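Local coordinates for protein threonine synthase (Brucella melitensis bv. 1, PDB 4F4F) that probably makes L-threonine and phosphate from O-phospho-L-homoserine and water, the last step of threonine biosynthesis, with pyridoxal 5'-phosphate as cofactor, at residues 105-110 / 384-389; 447-452 / 459-464. All blocks are in the same frame, centred on the assembly; numbering follows the deposited sequence.

Interaction 1: 105-110 / 384-389; sequences VLELFH and DGYLLD
Y386 reaches E107 in a buried tyrosine-carboxylate hydrogen bond. The contact joins the end of strand 103-107 and the turn after it to the loop between helices 370-384 and 390-402. The hydroxyl OH of Y386 donates to OE2 of E107 at 2.6 Å. It uses the anti lone pair of that oxygen, the one turned away from OE1. The two side chains arrive from opposite directions, and the carboxylate lies only 29° from the plane of the tyrosine ring. OE2 lies at the edge of the ring, near its plane, and it is also 3.3 Å from CE1 of Y386.

The other carboxylate oxygen is taken as well. NE2 of H110 donates to OE1 of E107 at 2.8 Å, almost straight at 167°. OE1 lies in the imidazole plane, but the donor stands above the plane of the carboxylate. Bonds to both oxygens should restrain the rotation of the buried carboxylate. Two donors would be expected to favour its charged form.

Two apolar side chains flank the hydroxyl. V105 places CG1 anti to its backbone N (chi1 165°), and this methyl lies 3.6 Å from OH of Y386. F109 turns the edge of its ring to the same hydroxyl, with CZ 3.9 Å from OH of Y386. One face of the F109 ring carries CB of E107, 3.7 Å above its plane. The F109 ring also meets H416 edge-to-face.

The loop ends at D389, the N-cap of helix 390-402, whose OD1 is hydrogen-bonded to ND1 of H391, a residue of the cofactor pocket. The side chain of F109 is about 8 Å from the bound pyridoxal phosphate. The contact thus ties a strand end to a helix-connecting loop near the cofactor in a fold type II pyridoxal-phosphate enzyme.

Interaction 2: 447-452 / 459-464; sequences SFTVLH and EEYVRH
Y461 on helix 455-465 packs against T449 and L451 of strand 449-452. The close-packed part is mostly apolar. CD1 of L451 lies 4.0 Å from CB of Y461, and the two side chains meet at about a right angle. Y461 holds its ring away from the helix with CG anti to the backbone N (chi1 -178°), which carries the ring across to T449. There OG1 of T449 stands 3.7 Å from CE2 of Y461, and CG2 of T449 is 4.0 Å from the same carbon. T449 and L451 are two residues apart on the strand, so both side chains point to the helix.

Strand 449-452 is an outermost strand of a five-stranded parallel sheet and pairs with strand 190-196. The helix follows it closely in sequence and folds back over one face of the sheet, where Y461 also touches L193 and F166.

The polar end is looser. OG1 of T449 and OH of Y461 are 3.8 Å apart and are joined through a water, 2.7 Å from OG1 of T449 and 2.8 Å from OH of Y461. The tyrosine hydroxyl has a second partner in ND1 of H191, and the ring of Y461 stacks with that of H465. All three contact residues remain partly exposed.

Interactions 1 and 2 lie in separate parts of the fold. Their centres are 37 Å apart and their nearest atoms about 22 Å, so they do not touch. They also belong to different sheets. Interaction 1 sits at strand 103-107 of the six-stranded mixed sheet, close to the cofactor. Interaction 2 sits at edge strand 449-452 of the five-stranded parallel sheet, away from the annotated sites. Along the chain they come in series. Interaction 1 joins segments 274 residues apart, and interaction 2 then joins neighbours near the C-terminus. One ties distant sequence together beside the cofactor pocket; the other packs the final helix onto its sheet.

Interaction 1: 105-110 / 384-389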
ATOM      1  N   VAL A 105     -12.095   9.386 -10.937  1.00 12.39           N
ATOM      2  CA  VAL A 105     -11.745   8.466  -9.875  1.00 12.20           C
ATOM      3  C   VAL A 105     -10.937   7.326 -10.511  1.00 11.97           C
ATOM      4  O   VAL A 105     -11.348   6.804 -11.553  1.00 11.74           O
ATOM      5  CB  VAL A 105     -13.015   7.936  -9.194  1.00 12.64           C
ATOM      6  CG1 VAL A 105     -12.707   6.741  -8.353  1.00 12.61           C
ATOM      7  CG2 VAL A 105     -13.643   9.044  -8.328  1.00 13.05           C
ATOM      8  N   LEU A 106      -9.763   7.028  -9.943  1.00 11.32           N
ATOM      9  CA  LEU A 106      -8.927   5.919 -10.395  1.00 11.07           C
ATOM     10  C   LEU A 106      -9.276   4.720  -9.515  1.00 11.29           C
ATOM     11  O   LEU A 106      -9.007   4.720  -8.314  1.00 11.15           O
ATOM     12  CB  LEU A 106      -7.433   6.216 -10.237  1.00 10.73           C
ATOM     13  CG  LEU A 106      -6.463   5.167 -10.806  1.00 10.54           C
ATOM     14  CD1 LEU A 106      -6.761   4.911 -12.282  1.00 10.55           C
ATOM     15  CD2 LEU A 106      -5.047   5.701 -10.660  1.00 10.53           C
ATOM     16  N   GLU A 107      -9.899   3.714 -10.116  1.00 11.60           N
ATOM     17  CA  GLU A 107     -10.404   2.569  -9.357  1.00 11.95           C
ATOM     18  C   GLU A 107      -9.298   1.550  -9.170  1.00 11.81           C
ATOM     19  O   GLU A 107      -8.927   0.825 -10.115  1.00 11.70           O
ATOM     20  CB  GLU A 107     -11.582   1.944 -10.091  1.00 12.55           C
ATOM     21  CG  GLU A 107     -12.766   2.893 -10.194  1.00 12.92           C
ATOM     22  CD  GLU A 107     -13.998   2.266 -10.812  1.00 13.80           C
ATOM     23  OE1 GLU A 107     -13.877   1.316 -11.638  1.00 13.87           O
ATOM     24  OE2 GLU A 107     -15.102   2.728 -10.453  1.00 14.13           O
ATOM     25  N   LEU A 108      -8.797   1.460  -7.954  1.00 11.78           N
ATOM     26  CA  LEU A 108      -7.738   0.489  -7.635  1.00 11.90           C
ATOM     27  C   LEU A 108      -8.250  -0.819  -7.033  1.00 12.45           C
ATOM     28  O   LEU A 108      -7.492  -1.549  -6.355  1.00 12.84           O
ATOM     29  CB  LEU A 108      -6.730   1.166  -6.711  1.00 11.64           C
ATOM     30  CG  LEU A 108      -6.126   2.464  -7.241  1.00 11.41           C
ATOM     31  CD1 LEU A 108      -5.159   3.048  -6.181  1.00 11.25           C
ATOM     32  CD2 LEU A 108      -5.462   2.225  -8.601  1.00 11.21           C
ATOM     33  N   PHE A 109      -9.541  -1.106  -7.254  1.00 12.68           N
ATOM     34  CA  PHE A 109     -10.218  -2.188  -6.550  1.00 13.02           C
ATOM     35  C   PHE A 109     -10.750  -3.313  -7.440  1.00 13.57           C
ATOM     36  O   PHE A 109     -11.624  -4.066  -7.037  1.00 13.88           O
ATOM     37  CB  PHE A 109     -11.345  -1.607  -5.664  1.00 13.27           C
ATOM     38  CG  PHE A 109     -12.355  -0.750  -6.406  1.00 13.10           C
ATOM     39  CD1 PHE A 109     -13.235  -1.303  -7.330  1.00 13.44           C
ATOM     40  CD2 PHE A 109     -12.467   0.618  -6.132  1.00 12.98           C
ATOM     41  CE1 PHE A 109     -14.204  -0.505  -8.000  1.00 13.52           C
ATOM     42  CE2 PHE A 109     -13.404   1.403  -6.793  1.00 13.11           C
ATOM     43  CZ  PHE A 109     -14.286   0.837  -7.723  1.00 13.26           C
ATOM     44  N   HIS A 110     -10.198  -3.463  -8.646  1.00 13.54           N
ATOM     45  CA  HIS A 110     -10.568  -4.581  -9.515  1.00 13.88           C
ATOM     46  C   HIS A 110      -9.757  -5.845  -9.336  1.00 14.29           C
ATOM     47  O   HIS A 110      -9.949  -6.834 -10.060  1.00 14.67           O
ATOM     48  CB  HIS A 110     -10.580  -4.120 -10.958  1.00 13.72           C
ATOM     49  CG  HIS A 110     -11.639  -3.077 -11.222  1.00 13.72           C
ATOM     50  ND1 HIS A 110     -12.909  -3.399 -11.495  1.00 14.01           N
ATOM     51  CD2 HIS A 110     -11.575  -1.693 -11.188  1.00 13.23           C
ATOM     52  CE1 HIS A 110     -13.623  -2.280 -11.638  1.00 14.27           C
ATOM     53  NE2 HIS A 110     -12.796  -1.232 -11.466  1.00 13.59           N
ATOM     54  N   ASP A 384     -24.051  11.733  -9.348  1.00 19.08           N
ATOM     55  CA  ASP A 384     -23.453  10.977 -10.450  1.00 18.37           C
ATOM     56  C   ASP A 384     -23.941   9.540 -10.634  1.00 18.36           C
ATOM     57  O   ASP A 384     -23.617   8.922 -11.625  1.00 18.08           O
ATOM     58  CB  ASP A 384     -21.925  10.918 -10.274  1.00 17.38           C
ATOM     59  CG  ASP A 384     -21.232  12.230 -10.553  1.00 17.18           C
ATOM     60  OD1 ASP A 384     -21.872  13.209 -11.037  1.00 17.27           O
ATOM     61  OD2 ASP A 384     -19.986  12.264 -10.319  1.00 16.54           O
ATOM     62  N   GLY A 385     -24.659   8.975  -9.671  1.00 18.60           N
ATOM     63  CA  GLY A 385     -24.986   7.555  -9.740  1.00 18.61           C
ATOM     64  C   GLY A 385     -23.807   6.658  -9.364  1.00 17.95           C
ATOM     65  O   GLY A 385     -23.859   5.465  -9.591  1.00 17.98           O
ATOM     66  N   TYR A 386     -22.755   7.249  -8.801  1.00 17.58           N
ATOM     67  CA  TYR A 386     -21.520   6.582  -8.492  1.00 17.09           C
ATOM     68  C   TYR A 386     -21.336   6.334  -6.988  1.00 17.12           C
ATOM     69  O   TYR A 386     -21.441   7.239  -6.174  1.00 17.56           O
ATOM     70  CB  TYR A 386     -20.313   7.364  -9.074  1.00 16.67           C
ATOM     71  CG  TYR A 386     -19.024   6.629  -8.940  1.00 16.25           C
ATOM     72  CD1 TYR A 386     -18.666   5.637  -9.845  1.00 16.40           C
ATOM     73  CD2 TYR A 386     -18.161   6.874  -7.883  1.00 16.43           C
ATOM     74  CE1 TYR A 386     -17.489   4.921  -9.717  1.00 15.86           C
ATOM     75  CE2 TYR A 386     -16.993   6.124  -7.728  1.00 16.01           C
ATOM     76  CZ  TYR A 386     -16.664   5.160  -8.657  1.00 15.91           C
ATOM     77  OH  TYR A 386     -15.499   4.428  -8.511  1.00 15.86           O
ATOM     78  N   LEU A 387     -21.045   5.080  -6.630  1.00 16.87           N
ATOM     79  CA  LEU A 387     -21.005   4.664  -5.246  1.00 16.89           C
ATOM     80  C   LEU A 387     -19.551   4.541  -4.758  1.00 16.33           C
ATOM     81  O   LEU A 387     -18.801   3.713  -5.257  1.00 16.26           O
ATOM     82  CB  LEU A 387     -21.694   3.318  -5.093  1.00 17.32           C
ATOM     83  CG  LEU A 387     -21.865   2.869  -3.646  1.00 17.70           C
ATOM     84  CD1 LEU A 387     -22.761   3.820  -2.833  1.00 18.20           C
ATOM     85  CD2 LEU A 387     -22.419   1.448  -3.663  1.00 18.19           C
ATOM     86  N   LEU A 388     -19.184   5.353  -3.766  1.00 16.07           N
ATOM     87  CA  LEU A 388     -17.866   5.307  -3.128  1.00 15.42           C
ATOM     88  C   LEU A 388     -17.877   4.546  -1.792  1.00 15.60           C
ATOM     89  O   LEU A 388     -18.818   4.639  -0.995  1.00 16.09           O
ATOM     90  CB  LEU A 388     -17.383   6.733  -2.825  1.00 15.25           C
ATOM     91  CG  LEU A 388     -17.098   7.658  -4.003  1.00 14.87           C
ATOM     92  CD1 LEU A 388     -17.482   9.101  -3.690  1.00 15.03           C
ATOM     93  CD2 LEU A 388     -15.629   7.520  -4.441  1.00 14.23           C
ATOM     94  N   ASP A 389     -16.769   3.864  -1.528  1.00 15.20           N
ATOM     95  CA  ASP A 389     -16.465   3.393  -0.189  1.00 15.46           C
ATOM     96  C   ASP A 389     -16.004   4.623   0.646  1.00 15.39           C
ATOM     97  O   ASP A 389     -15.742   5.717   0.100  1.00 14.98           O
ATOM     98  CB  ASP A 389     -15.415   2.252  -0.227  1.00 15.14           C
ATOM     99  CG  ASP A 389     -14.062   2.677   0.296  1.00 14.79           C
ATOM    100  OD1 ASP A 389     -13.721   2.297   1.425  1.00 14.84           O
ATOM    101  OD2 ASP A 389     -13.350   3.408  -0.419  1.00 14.34           O
TER

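Interaction 2: 447-452 / 459-464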
ATOM      1  N   SER A 447     -11.351 -22.289   6.003  1.00 28.74           N
ATOM      2  CA  SER A 447     -10.418 -23.272   6.470  1.00 27.71           C
ATOM      3  C   SER A 447      -9.332 -22.547   7.240  1.00 25.07           C
ATOM      4  O   SER A 447      -8.468 -21.878   6.656  1.00 25.04           O
ATOM      5  CB  SER A 447      -9.835 -24.048   5.293  1.00 29.80           C
ATOM      6  OG  SER A 447      -8.942 -25.040   5.787  1.00 31.15           O
ATOM      7  N   PHE A 448      -9.416 -22.636   8.557  1.00 22.23           N
ATOM      8  CA  PHE A 448      -8.525 -21.897   9.431  1.00 19.77           C
ATOM      9  C   PHE A 448      -8.355 -22.650  10.748  1.00 18.78           C
ATOM     10  O   PHE A 448      -9.171 -23.502  11.089  1.00 19.91           O
ATOM     11  CB  PHE A 448      -9.042 -20.485   9.667  1.00 18.92           C
ATOM     12  CG  PHE A 448     -10.409 -20.401  10.321  1.00 19.30           C
ATOM     13  CD1 PHE A 448     -11.553 -20.355   9.553  1.00 20.47           C
ATOM     14  CD2 PHE A 448     -10.534 -20.282  11.695  1.00 18.87           C
ATOM     15  CE1 PHE A 448     -12.804 -20.249  10.148  1.00 21.30           C
ATOM     16  CE2 PHE A 448     -11.770 -20.161  12.297  1.00 19.70           C
ATOM     17  CZ  PHE A 448     -12.919 -20.156  11.522  1.00 20.98           C
ATOM     18  N   THR A 449      -7.294 -22.335  11.475  1.00 16.62           N
ATOM     19  CA  THR A 449      -7.000 -23.046  12.690  1.00 16.28           C
ATOM     20  C   THR A 449      -7.099 -22.068  13.835  1.00 15.01           C
ATOM     21  O   THR A 449      -6.443 -21.015  13.808  1.00 14.17           O
ATOM     22  CB  THR A 449      -5.594 -23.634  12.645  1.00 16.41           C
ATOM     23  OG1 THR A 449      -5.487 -24.499  11.520  1.00 17.16           O
ATOM     24  CG2 THR A 449      -5.275 -24.417  13.941  1.00 16.89           C
ATOM     25  N   VAL A 450      -7.890 -22.420  14.835  1.00 14.94           N
ATOM     26  CA  VAL A 450      -8.001 -21.627  16.064  1.00 14.51           C
ATOM     27  C   VAL A 450      -6.824 -21.963  16.974  1.00 14.59           C
ATOM     28  O   VAL A 450      -6.599 -23.141  17.281  1.00 15.32           O
ATOM     29  CB  VAL A 450      -9.334 -21.908  16.779  1.00 15.07           C
ATOM     30  CG1 VAL A 450      -9.427 -21.121  18.097  1.00 14.91           C
ATOM     31  CG2 VAL A 450     -10.505 -21.617  15.850  1.00 15.35           C
ATOM     32  N   LEU A 451      -6.080 -20.945  17.410  1.00 14.28           N
ATOM     33  CA  LEU A 451      -4.951 -21.130  18.344  1.00 14.66           C
ATOM     34  C   LEU A 451      -5.067 -20.149  19.487  1.00 15.29           C
ATOM     35  O   LEU A 451      -5.475 -19.007  19.268  1.00 15.06           O
ATOM     36  CB  LEU A 451      -3.586 -20.906  17.680  1.00 14.32           C
ATOM     37  CG  LEU A 451      -3.243 -21.797  16.499  1.00 14.38           C
ATOM     38  CD1 LEU A 451      -1.947 -21.304  15.872  1.00 14.17           C
ATOM     39  CD2 LEU A 451      -3.128 -23.225  16.977  1.00 15.29           C
ATOM     40  N   HIS A 452      -4.724 -20.607  20.698  1.00 16.26           N
ATOM     41  CA  HIS A 452      -4.542 -19.730  21.829  1.00 17.20           C
ATOM     42  C   HIS A 452      -3.439 -18.733  21.657  1.00 17.14           C
ATOM     43  O   HIS A 452      -2.496 -18.926  20.868  1.00 16.16           O
ATOM     44  CB  HIS A 452      -4.357 -20.544  23.136  1.00 18.90           C
ATOM     45  CG  HIS A 452      -5.654 -21.076  23.699  1.00 20.10           C
ATOM     46  ND1 HIS A 452      -5.755 -22.259  24.299  1.00 21.96           N
ATOM     47  CD2 HIS A 452      -6.928 -20.537  23.710  1.00 21.34           C
ATOM     48  CE1 HIS A 452      -7.029 -22.475  24.691  1.00 22.39           C
ATOM     49  NE2 HIS A 452      -7.751 -21.427  24.325  1.00 21.88           N
ATOM     50  N   GLU A 459       4.420 -20.677  17.266  1.00 20.01           N
ATOM     51  CA  GLU A 459       5.694 -21.022  16.628  1.00 21.40           C
ATOM     52  C   GLU A 459       5.680 -22.488  16.240  1.00 22.04           C
ATOM     53  O   GLU A 459       6.172 -22.840  15.176  1.00 22.26           O
ATOM     54  CB  GLU A 459       6.897 -20.750  17.538  1.00 22.90           C
ATOM     55  CG  GLU A 459       7.289 -19.286  17.614  1.00 23.16           C
ATOM     56  CD  GLU A 459       8.548 -19.050  18.433  1.00 25.08           C
ATOM     57  OE1 GLU A 459       9.035 -20.015  19.047  1.00 27.62           O
ATOM     58  OE2 GLU A 459       9.068 -17.912  18.449  1.00 25.48           O
ATOM     59  N   GLU A 460       5.129 -23.343  17.107  1.00 22.81           N
ATOM     60  CA  GLU A 460       5.048 -24.792  16.815  1.00 23.93           C
ATOM     61  C   GLU A 460       4.187 -25.043  15.563  1.00 23.07           C
ATOM     62  O   GLU A 460       4.513 -25.882  14.718  1.00 23.46           O
ATOM     63  CB  GLU A 460       4.519 -25.616  18.030  1.00 24.20           C
ATOM     64  N   TYR A 461       3.079 -24.331  15.449  1.00 22.27           N
ATOM     65  CA  TYR A 461       2.224 -24.489  14.260  1.00 22.55           C
ATOM     66  C   TYR A 461       3.012 -24.091  13.019  1.00 22.58           C
ATOM     67  O   TYR A 461       3.045 -24.822  12.030  1.00 23.72           O
ATOM     68  CB  TYR A 461       0.885 -23.702  14.363  1.00 21.82           C
ATOM     69  CG  TYR A 461       0.017 -23.926  13.145  1.00 21.94           C
ATOM     70  CD1 TYR A 461       0.296 -23.257  11.953  1.00 21.89           C
ATOM     71  CD2 TYR A 461      -1.053 -24.843  13.154  1.00 23.30           C
ATOM     72  CE1 TYR A 461      -0.439 -23.498  10.803  1.00 22.24           C
ATOM     73  CE2 TYR A 461      -1.816 -25.059  12.001  1.00 23.38           C
ATOM     74  CZ  TYR A 461      -1.499 -24.391  10.833  1.00 22.93           C
ATOM     75  OH  TYR A 461      -2.208 -24.570   9.651  1.00 24.65           O
ATOM     76  N   VAL A 462       3.695 -22.961  13.086  1.00 21.92           N
ATOM     77  CA  VAL A 462       4.441 -22.492  11.927  1.00 22.59           C
ATOM     78  C   VAL A 462       5.573 -23.463  11.561  1.00 25.14           C
ATOM     79  O   VAL A 462       5.749 -23.797  10.396  1.00 24.70           O
ATOM     80  CB  VAL A 462       5.010 -21.073  12.159  1.00 21.84           C
ATOM     81  CG1 VAL A 462       6.061 -20.737  11.102  1.00 22.71           C
ATOM     82  CG2 VAL A 462       3.888 -20.045  12.174  1.00 20.50           C
ATOM     83  N   ARG A 463       6.310 -23.914  12.579  1.00 27.23           N
ATOM     84  CA  ARG A 463       7.411 -24.856  12.410  1.00 30.81           C
ATOM     85  C   ARG A 463       6.912 -26.139  11.752  1.00 31.85           C
ATOM     86  O   ARG A 463       7.524 -26.633  10.816  1.00 32.56           O
ATOM     87  CB  ARG A 463       8.051 -25.111  13.780  1.00 34.11           C
ATOM     88  CG  ARG A 463       9.244 -26.045  13.823  1.00 39.07           C
ATOM     89  CD  ARG A 463       9.766 -26.187  15.267  1.00 42.65           C
ATOM     90  NE  ARG A 463      10.724 -25.119  15.576  1.00 45.78           N
ATOM     91  CZ  ARG A 463      10.598 -24.174  16.512  1.00 45.57           C
ATOM     92  NH1 ARG A 463       9.558 -24.131  17.329  1.00 46.65           N
ATOM     93  NH2 ARG A 463      11.566 -23.264  16.637  1.00 48.19           N
ATOM     94  N   HIS A 464       5.772 -26.653  12.211  1.00 31.20           N
ATOM     95  CA  HIS A 464       5.200 -27.887  11.662  1.00 33.31           C
ATOM     96  C   HIS A 464       4.732 -27.775  10.224  1.00 31.96           C
ATOM     97  O   HIS A 464       4.879 -28.725   9.456  1.00 32.97           O
ATOM     98  CB  HIS A 464       4.064 -28.411  12.547  1.00 35.10           C
ATOM     99  CG  HIS A 464       3.527 -29.746  12.101  1.00 39.91           C
ATOM    100  ND1 HIS A 464       2.409 -29.865  11.349  1.00 42.53           N
ATOM    101  CD2 HIS A 464       4.027 -31.042  12.272  1.00 44.94           C
ATOM    102  CE1 HIS A 464       2.187 -31.177  11.076  1.00 44.66           C
ATOM    103  NE2 HIS A 464       3.178 -31.892  11.641  1.00 47.13           N
TER
HETATM  104  O   HOH W   1      -4.556 -22.994   9.463  1.00 29.58           O